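Local coordinates for cell surface protein (Putative S-layer protein) (Clostridioides difficile R20291, PDB 5NJL) that is a cell-wall protein, probably belonging to the S-layer, and supports cell adhesion in vitro, at residues A[96-99]-A[103-106]; A[261-266]-A[271-276]. One frame throughout, in Å; residues are numbered along the deposited sequence.

Interaction 1 (A[96-99]-A[103-106]); sequences EKYE and DLSA
Y98 and L104 meet at about a right angle, with the leucine branch CD2 set over one face of the tyrosine ring. CD2 lies 4.0 Å from the centroid of the Y98 ring and 28° off its normal, a CH-pi contact displaced toward the root of the ring: L104 CD2 comes to 3.6 Å from Y98 CG and hardly farther from CB. The same ring meets D103 differently. D103 CB approaches in the ring plane, 4.0 Å from Y98 CD1, so successive helix residues take a face and an edge of one aromatic group. With CG lying beside its backbone N (chi1 -72°), D103 carries its carboxylate back to the incoming chain, where OD2 accepts the backbone N-H of E99 at 2.8 Å through its anti lone pair, in a nearly straight bond (164°). The carboxylate of E99 is close by, E99 OE1 being 4.7 Å from D103 OD2. At the far end of the ring, Y98 OH is fixed by hydrogen bonds with E107, one turn farther along the helix, and with the backbone N of I164. N100, just before helix 101-115, accepts the backbone N-H of D103 with OD1, a bond typical of helix N-termini, while D103 reaches back past it to E99 and L104 packs on Y98, tying the loop to the helix's first turn.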
loop_
_atom_site.group_PDB
_atom_site.type_symbol
_atom_site.label_atom_id
_atom_site.label_comp_id
_atom_site.label_asym_id
_atom_site.label_seq_id
_atom_site.Cartn_x
_atom_site.Cartn_y
_atom_site.Cartn_z
ATOM N N GLU A 96 3.428 5.300 15.573
ATOM C CA GLU A 96 2.892 4.017 15.188
ATOM C C GLU A 96 1.757 3.604 16.121
ATOM O O GLU A 96 1.722 4.005 17.285
ATOM C CB GLU A 96 4.022 2.963 15.136
ATOM C CG GLU A 96 4.896 3.228 13.898
ATOM C CD GLU A 96 5.996 2.215 13.609
ATOM O OE1 GLU A 96 6.459 1.525 14.534
ATOM O OE2 GLU A 96 6.436 2.183 12.430
ATOM N N LYS A 97 0.834 2.825 15.590
ATOM C CA LYS A 97 -0.325 2.349 16.322
ATOM C C LYS A 97 -0.207 0.876 16.732
ATOM O O LYS A 97 0.494 0.095 16.088
ATOM C CB LYS A 97 -1.571 2.547 15.478
ATOM C CG LYS A 97 -1.868 4.001 15.120
ATOM C CD LYS A 97 -3.056 4.051 14.183
ATOM C CE LYS A 97 -3.675 5.444 14.121
ATOM N NZ LYS A 97 -4.647 5.493 12.998
ATOM N N TYR A 98 -0.921 0.504 17.795
ATOM C CA TYR A 98 -1.120 -0.910 18.126
ATOM C C TYR A 98 -2.001 -1.522 17.040
ATOM O O TYR A 98 -3.098 -1.042 16.791
ATOM C CB TYR A 98 -1.763 -1.062 19.520
ATOM C CG TYR A 98 -0.932 -0.395 20.606
ATOM C CD1 TYR A 98 0.237 -0.985 21.055
ATOM C CD2 TYR A 98 -1.292 0.842 21.131
ATOM C CE1 TYR A 98 1.006 -0.390 22.029
ATOM C CE2 TYR A 98 -0.542 1.444 22.105
ATOM C CZ TYR A 98 0.613 0.841 22.543
ATOM O OH TYR A 98 1.397 1.438 23.457
ATOM N N GLU A 99 -1.521 -2.564 16.374
ATOM C CA GLU A 99 -2.239 -3.137 15.227
ATOM C C GLU A 99 -2.972 -4.411 15.566
ATOM O O GLU A 99 -3.910 -4.771 14.877
ATOM C CB GLU A 99 -1.267 -3.365 14.064
ATOM C CG GLU A 99 -0.779 -2.037 13.502
ATOM C CD GLU A 99 0.161 -2.158 12.316
ATOM O OE1 GLU A 99 0.903 -3.160 12.213
ATOM O OE2 GLU A 99 0.165 -1.221 11.488
ATOM N N ASP A 103 0.631 -6.782 19.910
ATOM C CA ASP A 103 1.230 -5.488 20.180
ATOM C C ASP A 103 0.845 -4.953 21.578
ATOM O O ASP A 103 1.681 -4.379 22.274
ATOM C CB ASP A 103 0.779 -4.447 19.139
ATOM C CG ASP A 103 1.389 -4.659 17.751
ATOM O OD1 ASP A 103 2.403 -5.380 17.621
ATOM O OD2 ASP A 103 0.855 -4.049 16.795
ATOM N N LEU A 104 -0.412 -5.118 21.965
ATOM C CA LEU A 104 -0.867 -4.683 23.297
ATOM C C LEU A 104 -0.200 -5.523 24.397
ATOM O O LEU A 104 0.279 -4.995 25.392
ATOM C CB LEU A 104 -2.370 -4.763 23.432
ATOM C CG LEU A 104 -3.154 -3.866 22.481
ATOM C CD1 LEU A 104 -4.616 -4.219 22.555
ATOM C CD2 LEU A 104 -2.956 -2.398 22.778
ATOM N N SER A 105 -0.142 -6.831 24.175
ATOM C CA SER A 105 0.487 -7.740 25.087
ATOM C C SER A 105 1.964 -7.450 25.265
ATOM O O SER A 105 2.451 -7.431 26.400
ATOM C CB SER A 105 0.292 -9.175 24.573
ATOM O OG SER A 105 0.763 -10.054 25.544
ATOM N N ALA A 106 2.686 -7.205 24.160
ATOM C CA ALA A 106 4.101 -6.796 24.213
ATOM C C ALA A 106 4.332 -5.509 24.986
ATOM O O ALA A 106 5.310 -5.384 25.728
ATOM C CB ALA A 106 4.679 -6.629 22.804
#

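Interaction 2 (A[261-266]-A[271-276])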
loop_
_atom_site.group_PDB
_atom_site.type_symbol
_atom_site.label_atom_id
_atom_site.label_comp_id
_atom_site.label_asym_id
_atom_site.label_seq_id
_atom_site.Cartn_x
_atom_site.Cartn_y
_atom_site.Cartn_z
ATOM N N THR A 261 -0.133 -14.723 -24.502
ATOM C CA THR A 261 -0.617 -13.628 -25.335
ATOM C C THR A 261 -0.017 -13.760 -26.721
ATOM O O THR A 261 1.108 -14.237 -26.877
ATOM C CB THR A 261 -0.247 -12.240 -24.758
ATOM O OG1 THR A 261 1.173 -12.153 -24.612
ATOM C CG2 THR A 261 -0.919 -12.019 -23.423
ATOM N N ILE A 262 -0.792 -13.347 -27.721
ATOM C CA ILE A 262 -0.298 -13.223 -29.085
ATOM C C ILE A 262 -0.565 -11.791 -29.474
ATOM O O ILE A 262 -1.717 -11.350 -29.454
ATOM C CB ILE A 262 -1.052 -14.122 -30.103
ATOM C CG1 ILE A 262 -1.337 -15.502 -29.517
ATOM C CG2 ILE A 262 -0.268 -14.218 -31.416
ATOM C CD1 ILE A 262 -2.562 -16.160 -30.115
ATOM N N LYS A 263 0.497 -11.063 -29.768
ATOM C CA LYS A 263 0.372 -9.739 -30.375
ATOM C C LYS A 263 0.533 -9.966 -31.867
ATOM O O LYS A 263 1.428 -10.700 -32.291
ATOM C CB LYS A 263 1.451 -8.785 -29.870
ATOM C CG LYS A 263 1.318 -8.465 -28.387
ATOM C CD LYS A 263 2.357 -7.450 -27.897
ATOM C CE LYS A 263 1.995 -6.953 -26.495
ATOM N NZ LYS A 263 2.728 -5.740 -26.008
ATOM N N TYR A 264 -0.332 -9.344 -32.656
ATOM C CA TYR A 264 -0.198 -9.395 -34.108
ATOM C C TYR A 264 -0.899 -8.216 -34.760
ATOM O O TYR A 264 -1.733 -7.537 -34.135
ATOM C CB TYR A 264 -0.735 -10.728 -34.651
ATOM C CG TYR A 264 -2.235 -10.907 -34.560
ATOM C CD1 TYR A 264 -2.826 -11.387 -33.400
ATOM C CD2 TYR A 264 -3.069 -10.616 -35.649
ATOM C CE1 TYR A 264 -4.192 -11.574 -33.322
ATOM C CE2 TYR A 264 -4.443 -10.799 -35.573
ATOM C CZ TYR A 264 -4.995 -11.271 -34.406
ATOM O OH TYR A 264 -6.344 -11.472 -34.296
ATOM N N THR A 265 -0.580 -8.012 -36.029
ATOM C CA THR A 265 -1.246 -7.016 -36.854
ATOM C C THR A 265 -2.270 -7.753 -37.737
ATOM O O THR A 265 -1.906 -8.719 -38.444
ATOM C CB THR A 265 -0.206 -6.266 -37.662
ATOM O OG1 THR A 265 0.684 -5.630 -36.746
ATOM C CG2 THR A 265 -0.831 -5.200 -38.546
ATOM N N ASP A 266 -3.537 -7.329 -37.664
ATOM C CA ASP A 266 -4.606 -8.059 -38.346
ATOM C C ASP A 266 -4.650 -7.685 -39.820
ATOM O O ASP A 266 -3.813 -6.913 -40.307
ATOM C CB ASP A 266 -5.966 -7.954 -37.609
ATOM C CG ASP A 266 -6.693 -6.613 -37.815
ATOM O OD1 ASP A 266 -6.302 -5.765 -38.670
ATOM O OD2 ASP A 266 -7.699 -6.414 -37.085
ATOM N N ALA A 271 -3.444 -3.199 -34.691
ATOM C CA ALA A 271 -2.659 -3.861 -33.642
ATOM C C ALA A 271 -3.594 -4.595 -32.677
ATOM O O ALA A 271 -4.501 -3.979 -32.054
ATOM C CB ALA A 271 -1.858 -2.820 -32.878
ATOM N N ILE A 272 -3.388 -5.899 -32.553
ATOM C CA ILE A 272 -4.229 -6.760 -31.746
ATOM C C ILE A 272 -3.361 -7.411 -30.677
ATOM O O ILE A 272 -2.207 -7.770 -30.937
ATOM C CB ILE A 272 -4.862 -7.886 -32.588
ATOM C CG1 ILE A 272 -5.613 -7.329 -33.807
ATOM C CG2 ILE A 272 -5.743 -8.793 -31.730
ATOM C CD1 ILE A 272 -6.745 -6.380 -33.522
ATOM N N GLU A 273 -3.919 -7.566 -29.475
ATOM C CA GLU A 273 -3.343 -8.494 -28.516
ATOM C C GLU A 273 -4.404 -9.403 -27.966
ATOM O O GLU A 273 -5.361 -8.972 -27.304
ATOM C CB GLU A 273 -2.618 -7.826 -27.353
ATOM C CG GLU A 273 -1.889 -8.874 -26.527
ATOM C CD GLU A 273 -1.478 -8.373 -25.165
ATOM O OE1 GLU A 273 -2.382 -8.149 -24.322
ATOM O OE2 GLU A 273 -0.262 -8.223 -24.953
ATOM N N LEU A 274 -4.186 -10.680 -28.210
ATOM C CA LEU A 274 -5.140 -11.697 -27.893
ATOM C C LEU A 274 -4.569 -12.467 -26.706
ATOM O O LEU A 274 -3.465 -12.995 -26.784
ATOM C CB LEU A 274 -5.294 -12.609 -29.109
ATOM C CG LEU A 274 -6.435 -13.614 -29.111
ATOM C CD1 LEU A 274 -7.751 -12.985 -28.670
ATOM C CD2 LEU A 274 -6.545 -14.212 -30.513
ATOM N N THR A 275 -5.327 -12.506 -25.621
ATOM C CA THR A 275 -4.987 -13.331 -24.469
ATOM C C THR A 275 -5.686 -14.688 -24.627
ATOM O O THR A 275 -6.894 -14.752 -24.844
ATOM C CB THR A 275 -5.407 -12.625 -23.168
ATOM O OG1 THR A 275 -4.736 -11.359 -23.093
ATOM C CG2 THR A 275 -5.038 -13.450 -21.951
ATOM N N VAL A 276 -4.905 -15.760 -24.567
ATOM C CA VAL A 276 -5.441 -17.121 -24.643
ATOM C C VAL A 276 -5.294 -17.796 -23.265
ATOM O O VAL A 276 -4.173 -18.125 -22.848
ATOM C CB VAL A 276 -4.714 -17.944 -25.716
ATOM C CG1 VAL A 276 -5.351 -19.335 -25.845
ATOM C CG2 VAL A 276 -4.712 -17.199 -27.051
#
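Y264 and I272 lie side by side and point the same way, the isoleucine resting on one face of the tyrosine ring. I272 CB is 3.9 Å from the centroid of the Y264 ring, while its CG2 branch packs toward the rim, 3.6 Å from CE1 of Y264; L274 CB comes to the ring edge. Farther along this face, I262 CD1 meets V276 CG2 at 3.9 Å. On the other face, E273 leans across K263, and its OE2 touches K263 CE at 3.0 Å although K263 NZ stays 4.0 Å from E273 OE2, beyond a salt bridge. Between these two layers runs an antiparallel beta hairpin, in which the I262–L274 and Y264–I272 pairs each exchange two backbone hydrogen bonds. The bond from L274 N to I262 O is 2.8 Å long and almost straight (177°). The charged ends are held from outside: K263 NZ forms a salt bridge with E72 and E273 OE1 one with K212, so each charge has its partner outside the hairpin. V237 of helix 232-238 packs on I262, Y264 and L274. Strands 243-245 and 215-219 flank the hairpin, and D266 OD1 binds S268 and K270 N within the turn.

In the fold
Interactions 1 and 2 lie on opposite sides of the chain's centre, about 20 Å and 32 Å from it respectively, and their own centres are 51 Å apart. Even their nearest atoms are separated by about 36 Å, in keeping with an extended three-domain fold. Interaction 1 closes along the chain before interaction 2 opens; it joins the loop after strand 93-94 to the first turns of helix 101-115, whereas the hairpin of interaction 2 also reaches, through E72 and K212, strands 72-79 and 204-212 of the five-stranded sheet. A sulfate ion, probably from the crystallisation liquor, lies about 4 Å from the E99 side chain, and one lies about 6 Å from that of T261.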